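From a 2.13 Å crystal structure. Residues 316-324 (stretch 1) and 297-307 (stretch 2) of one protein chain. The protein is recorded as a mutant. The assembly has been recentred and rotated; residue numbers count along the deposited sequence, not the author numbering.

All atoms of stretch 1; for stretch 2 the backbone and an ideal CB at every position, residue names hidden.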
# COMPACT_ATOMS: atom_id res chain seq x y z
N PHE A 316 -9.65 -20.62 -2.08
CA PHE A 316 -8.47 -19.80 -1.78
C PHE A 316 -7.38 -19.94 -2.86
O PHE A 316 -6.19 -19.81 -2.57
CB PHE A 316 -7.90 -20.17 -0.41
CG PHE A 316 -8.91 -20.06 0.71
CD1 PHE A 316 -9.20 -18.83 1.28
CD2 PHE A 316 -9.60 -21.18 1.16
CE1 PHE A 316 -10.14 -18.71 2.29
CE2 PHE A 316 -10.55 -21.07 2.17
CZ PHE A 316 -10.82 -19.83 2.74
N GLU A 317 -7.79 -20.18 -4.10
CA GLU A 317 -6.84 -20.35 -5.19
C GLU A 317 -6.25 -19.04 -5.65
O GLU A 317 -5.19 -19.02 -6.29
CB GLU A 317 -7.51 -21.06 -6.38
CG GLU A 317 -7.71 -22.55 -6.16
CD GLU A 317 -8.67 -23.16 -7.16
OE1 GLU A 317 -8.95 -22.51 -8.19
OE2 GLU A 317 -9.15 -24.28 -6.90
N VAL A 318 -6.94 -17.94 -5.36
CA VAL A 318 -6.43 -16.61 -5.71
C VAL A 318 -5.71 -16.01 -4.51
O VAL A 318 -6.34 -15.58 -3.55
CB VAL A 318 -7.54 -15.65 -6.17
CG1 VAL A 318 -6.96 -14.27 -6.48
CG2 VAL A 318 -8.26 -16.20 -7.39
N ALA A 319 -4.39 -16.01 -4.56
CA ALA A 319 -3.61 -15.58 -3.42
C ALA A 319 -2.26 -15.04 -3.84
O ALA A 319 -1.79 -15.29 -4.96
CB ALA A 319 -3.43 -16.72 -2.41
N ALA A 320 -1.64 -14.30 -2.94
CA ALA A 320 -0.30 -13.81 -3.16
C ALA A 320 0.38 -13.63 -1.82
O ALA A 320 -0.25 -13.71 -0.77
CB ALA A 320 -0.33 -12.49 -3.92
N ILE A 321 1.68 -13.39 -1.86
CA ILE A 321 2.41 -12.95 -0.69
C ILE A 321 3.10 -11.64 -1.07
O ILE A 321 3.47 -11.45 -2.24
CB ILE A 321 3.41 -14.01 -0.23
CG1 ILE A 321 4.50 -14.21 -1.28
CG2 ILE A 321 2.71 -15.35 -0.02
CD1 ILE A 321 5.44 -15.37 -0.96
N SER A 322 3.27 -10.75 -0.11
CA SER A 322 3.85 -9.45 -0.41
C SER A 322 4.56 -8.85 0.78
O SER A 322 4.07 -8.93 1.91
CB SER A 322 2.76 -8.48 -0.89
OG SER A 322 3.34 -7.22 -1.20
N THR A 323 5.70 -8.22 0.53
CA THR A 323 6.34 -7.39 1.53
C THR A 323 5.51 -6.13 1.74
O THR A 323 4.72 -5.74 0.87
CB THR A 323 7.77 -7.00 1.12
OG1 THR A 323 8.46 -6.39 2.23
CG2 THR A 323 7.74 -6.05 -0.07
N THR A 324 5.64 -5.50 2.90
CA THR A 324 5.00 -4.20 3.12
C THR A 324 6.03 -3.11 3.35
O THR A 324 5.68 -1.96 3.62
CB THR A 324 4.04 -4.22 4.33
OG1 THR A 324 4.75 -4.68 5.49
CG2 THR A 324 2.87 -5.13 4.05
N UNK A 297 13.18 -11.98 -3.38
CA UNK A 297 11.76 -11.92 -3.75
C UNK A 297 10.95 -10.98 -2.86
O UNK A 297 10.94 -11.13 -1.64
CB UNK A 297 11.15 -13.32 -3.69
N UNK A 298 10.24 -10.04 -3.48
CA UNK A 298 9.49 -9.05 -2.72
C UNK A 298 8.01 -9.39 -2.64
O UNK A 298 7.30 -8.94 -1.75
CB UNK A 298 9.67 -7.66 -3.34
N UNK A 299 7.55 -10.19 -3.60
CA UNK A 299 6.15 -10.58 -3.67
C UNK A 299 6.02 -11.72 -4.65
O UNK A 299 6.92 -11.97 -5.45
CB UNK A 299 5.26 -9.40 -4.08
N UNK A 300 4.90 -12.44 -4.58
CA UNK A 300 4.67 -13.57 -5.47
C UNK A 300 3.19 -13.85 -5.58
O UNK A 300 2.51 -13.99 -4.56
CB UNK A 300 5.41 -14.81 -4.98
N UNK A 301 2.70 -13.94 -6.81
CA UNK A 301 1.28 -14.14 -7.07
C UNK A 301 1.00 -15.56 -7.55
O UNK A 301 1.81 -16.15 -8.26
CB UNK A 301 0.78 -13.13 -8.10
N UNK A 302 -0.16 -16.10 -7.17
CA UNK A 302 -0.50 -17.48 -7.51
C UNK A 302 -0.69 -17.69 -9.00
O UNK A 302 -0.57 -18.81 -9.49
CB UNK A 302 -1.77 -17.90 -6.77
N UNK A 303 -1.04 -16.62 -9.72
CA UNK A 303 -1.21 -16.70 -11.16
C UNK A 303 -1.45 -15.33 -11.77
O UNK A 303 -1.67 -14.34 -11.07
CB UNK A 303 -2.37 -17.64 -11.51
N UNK A 304 -1.43 -15.27 -13.09
CA UNK A 304 -1.74 -14.04 -13.80
C UNK A 304 -3.16 -14.09 -14.35
O UNK A 304 -3.51 -15.01 -15.07
CB UNK A 304 -0.74 -13.80 -14.93
N UNK A 305 -3.98 -13.11 -13.99
CA UNK A 305 -5.32 -13.04 -14.54
C UNK A 305 -6.24 -14.10 -13.97
O UNK A 305 -6.85 -14.87 -14.70
CB UNK A 305 -5.27 -13.17 -16.06
N UNK A 306 -6.33 -14.15 -12.65
CA UNK A 306 -7.11 -15.17 -11.97
C UNK A 306 -8.26 -14.56 -11.17
O UNK A 306 -9.02 -15.30 -10.53
CB UNK A 306 -6.21 -15.99 -11.05
N UNK A 307 -8.38 -13.24 -11.18
CA UNK A 307 -9.50 -12.58 -10.49
C UNK A 307 -10.66 -12.33 -11.46
O UNK A 307 -10.52 -11.57 -12.42
CB UNK A 307 -9.04 -11.26 -9.87

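Position 297 precedes the pairing, and its ideal CB finds nothing of stretch 1 within 5.5 Å. Stretch 1 sets no limit on the side chain; the deposited residue is Thr-297, whose OG1 is hydrogen-bonded elsewhere in the structure.

At 298 the carbonyl does the work whatever the side chain, accepting from Thr-323 N (2.9 Å from N to O of 298). CA-to-CB points sideways, and the ideal CB lies 4.1 Å from Thr-323 CG2, so an apolar or aromatic side chain would suit, stretch 1 asking for no more than a CB there. Phe-298 is found: its CB touches that methyl while the ring leads away.

Position 299 opposes Ser-322 in an antiparallel non-hydrogen-bonded pair, the CA atoms 4.1 Å apart. An ideal CB would sit 3.3 Å from Ile-321 O, which is tight, so glycine is favoured, though alanine is not ruled out by this distance alone. Gly-299 is deposited, and its CA makes a CA-H...O contact with Ile-321 O at 3.2 Å.

At 300 the strand pairs squarely with Ile-321: N of 300 donates to Ile-321 O and O of 300 accepts from Ile-321 N, both at 2.9 Å. The ideal CB lies 3.9 Å from Ile-321 CG1, on the same face of the sheet, so a beta-branched, aliphatic or aromatic residue would do. Tyr-300 packs its CB 3.8 Å from Ile-321 CG1 and, with chi1 in t, sends its ring away from stretch 1.

Position 301 turns to the other face, alongside Ala-320, with the ideal CB 4.4 Å from Ala-320 CB. A small apolar residue suits, though this neighbour alone would not exclude a larger one. Ala-301 gives a methyl-to-methyl contact.

Beyond the strand, 302 points its CA-to-CB bond toward stretch 1. The N of 302 donates to Ala-319 O at 2.9 Å, while the ideal CB of 302 is 3.2 Å from Ala-319 O and 3.6 Å from Glu-317 O. A compact polar side chain is the natural reading: serine, threonine or perhaps asparagine. Ser-302, chi1 in p, brings OG to 3.1 Å from Glu-317 O; a water bridges the same two atoms, its O 2.7 Å from Ser-302 OG and 2.6 Å from Glu-317 O, donating to the latter.

Positions 303, 304 and 305 leave stretch 1 behind, which sets no demand on them. Position 305 has a positive phi (73°), which by itself favours glycine; the deposited residues are Gly-303, Ile-304 and Gly-305.

At 306 CA-to-CB again points toward stretch 1, with the ideal CB of 306 4.2 Å from Val-318 CG2, inviting an aliphatic group. Val-306 places CG2 4.0 Å from Val-318 CG1.

At 307 CA-to-CB points sideways, with the ideal CB 5.0 Å from Val-318 CG1, so a longer aliphatic could close the gap. Ile-307 does, its CG1 3.7 Å from Val-318 CG1.

Stretch 2, residues 297-307: TFGYASGIGVI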
# COMPACT_ATOMS: atom_id res chain seq x y z
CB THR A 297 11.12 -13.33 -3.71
OG1 THR A 297 11.74 -14.16 -4.70
CG2 THR A 297 9.63 -13.26 -4.00
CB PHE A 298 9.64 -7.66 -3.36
CG PHE A 298 11.06 -7.31 -3.71
CD1 PHE A 298 12.10 -7.63 -2.85
CD2 PHE A 298 11.34 -6.67 -4.90
CE1 PHE A 298 13.41 -7.31 -3.18
CE2 PHE A 298 12.65 -6.35 -5.24
CZ PHE A 298 13.68 -6.67 -4.37
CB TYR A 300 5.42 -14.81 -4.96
CG TYR A 300 5.35 -16.00 -5.90
CD1 TYR A 300 6.15 -16.09 -7.03
CD2 TYR A 300 4.47 -17.05 -5.64
CE1 TYR A 300 6.07 -17.18 -7.87
CE2 TYR A 300 4.39 -18.14 -6.47
CZ TYR A 300 5.19 -18.21 -7.58
OH TYR A 300 5.10 -19.31 -8.40
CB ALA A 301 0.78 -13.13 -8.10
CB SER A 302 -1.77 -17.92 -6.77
OG SER A 302 -2.88 -17.15 -7.16
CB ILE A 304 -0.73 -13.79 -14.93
CG1 ILE A 304 0.65 -13.48 -14.33
CG2 ILE A 304 -1.17 -12.63 -15.82
CD1 ILE A 304 1.69 -13.04 -15.36
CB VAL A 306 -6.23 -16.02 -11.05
CG1 VAL A 306 -5.26 -16.86 -11.87
CG2 VAL A 306 -5.46 -15.12 -10.10
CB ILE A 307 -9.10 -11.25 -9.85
CG1 ILE A 307 -8.15 -11.49 -8.67
CG2 ILE A 307 -10.34 -10.49 -9.38
CD1 ILE A 307 -7.66 -10.21 -8.00
O HOH W 1 -4.54 -18.57 -8.74
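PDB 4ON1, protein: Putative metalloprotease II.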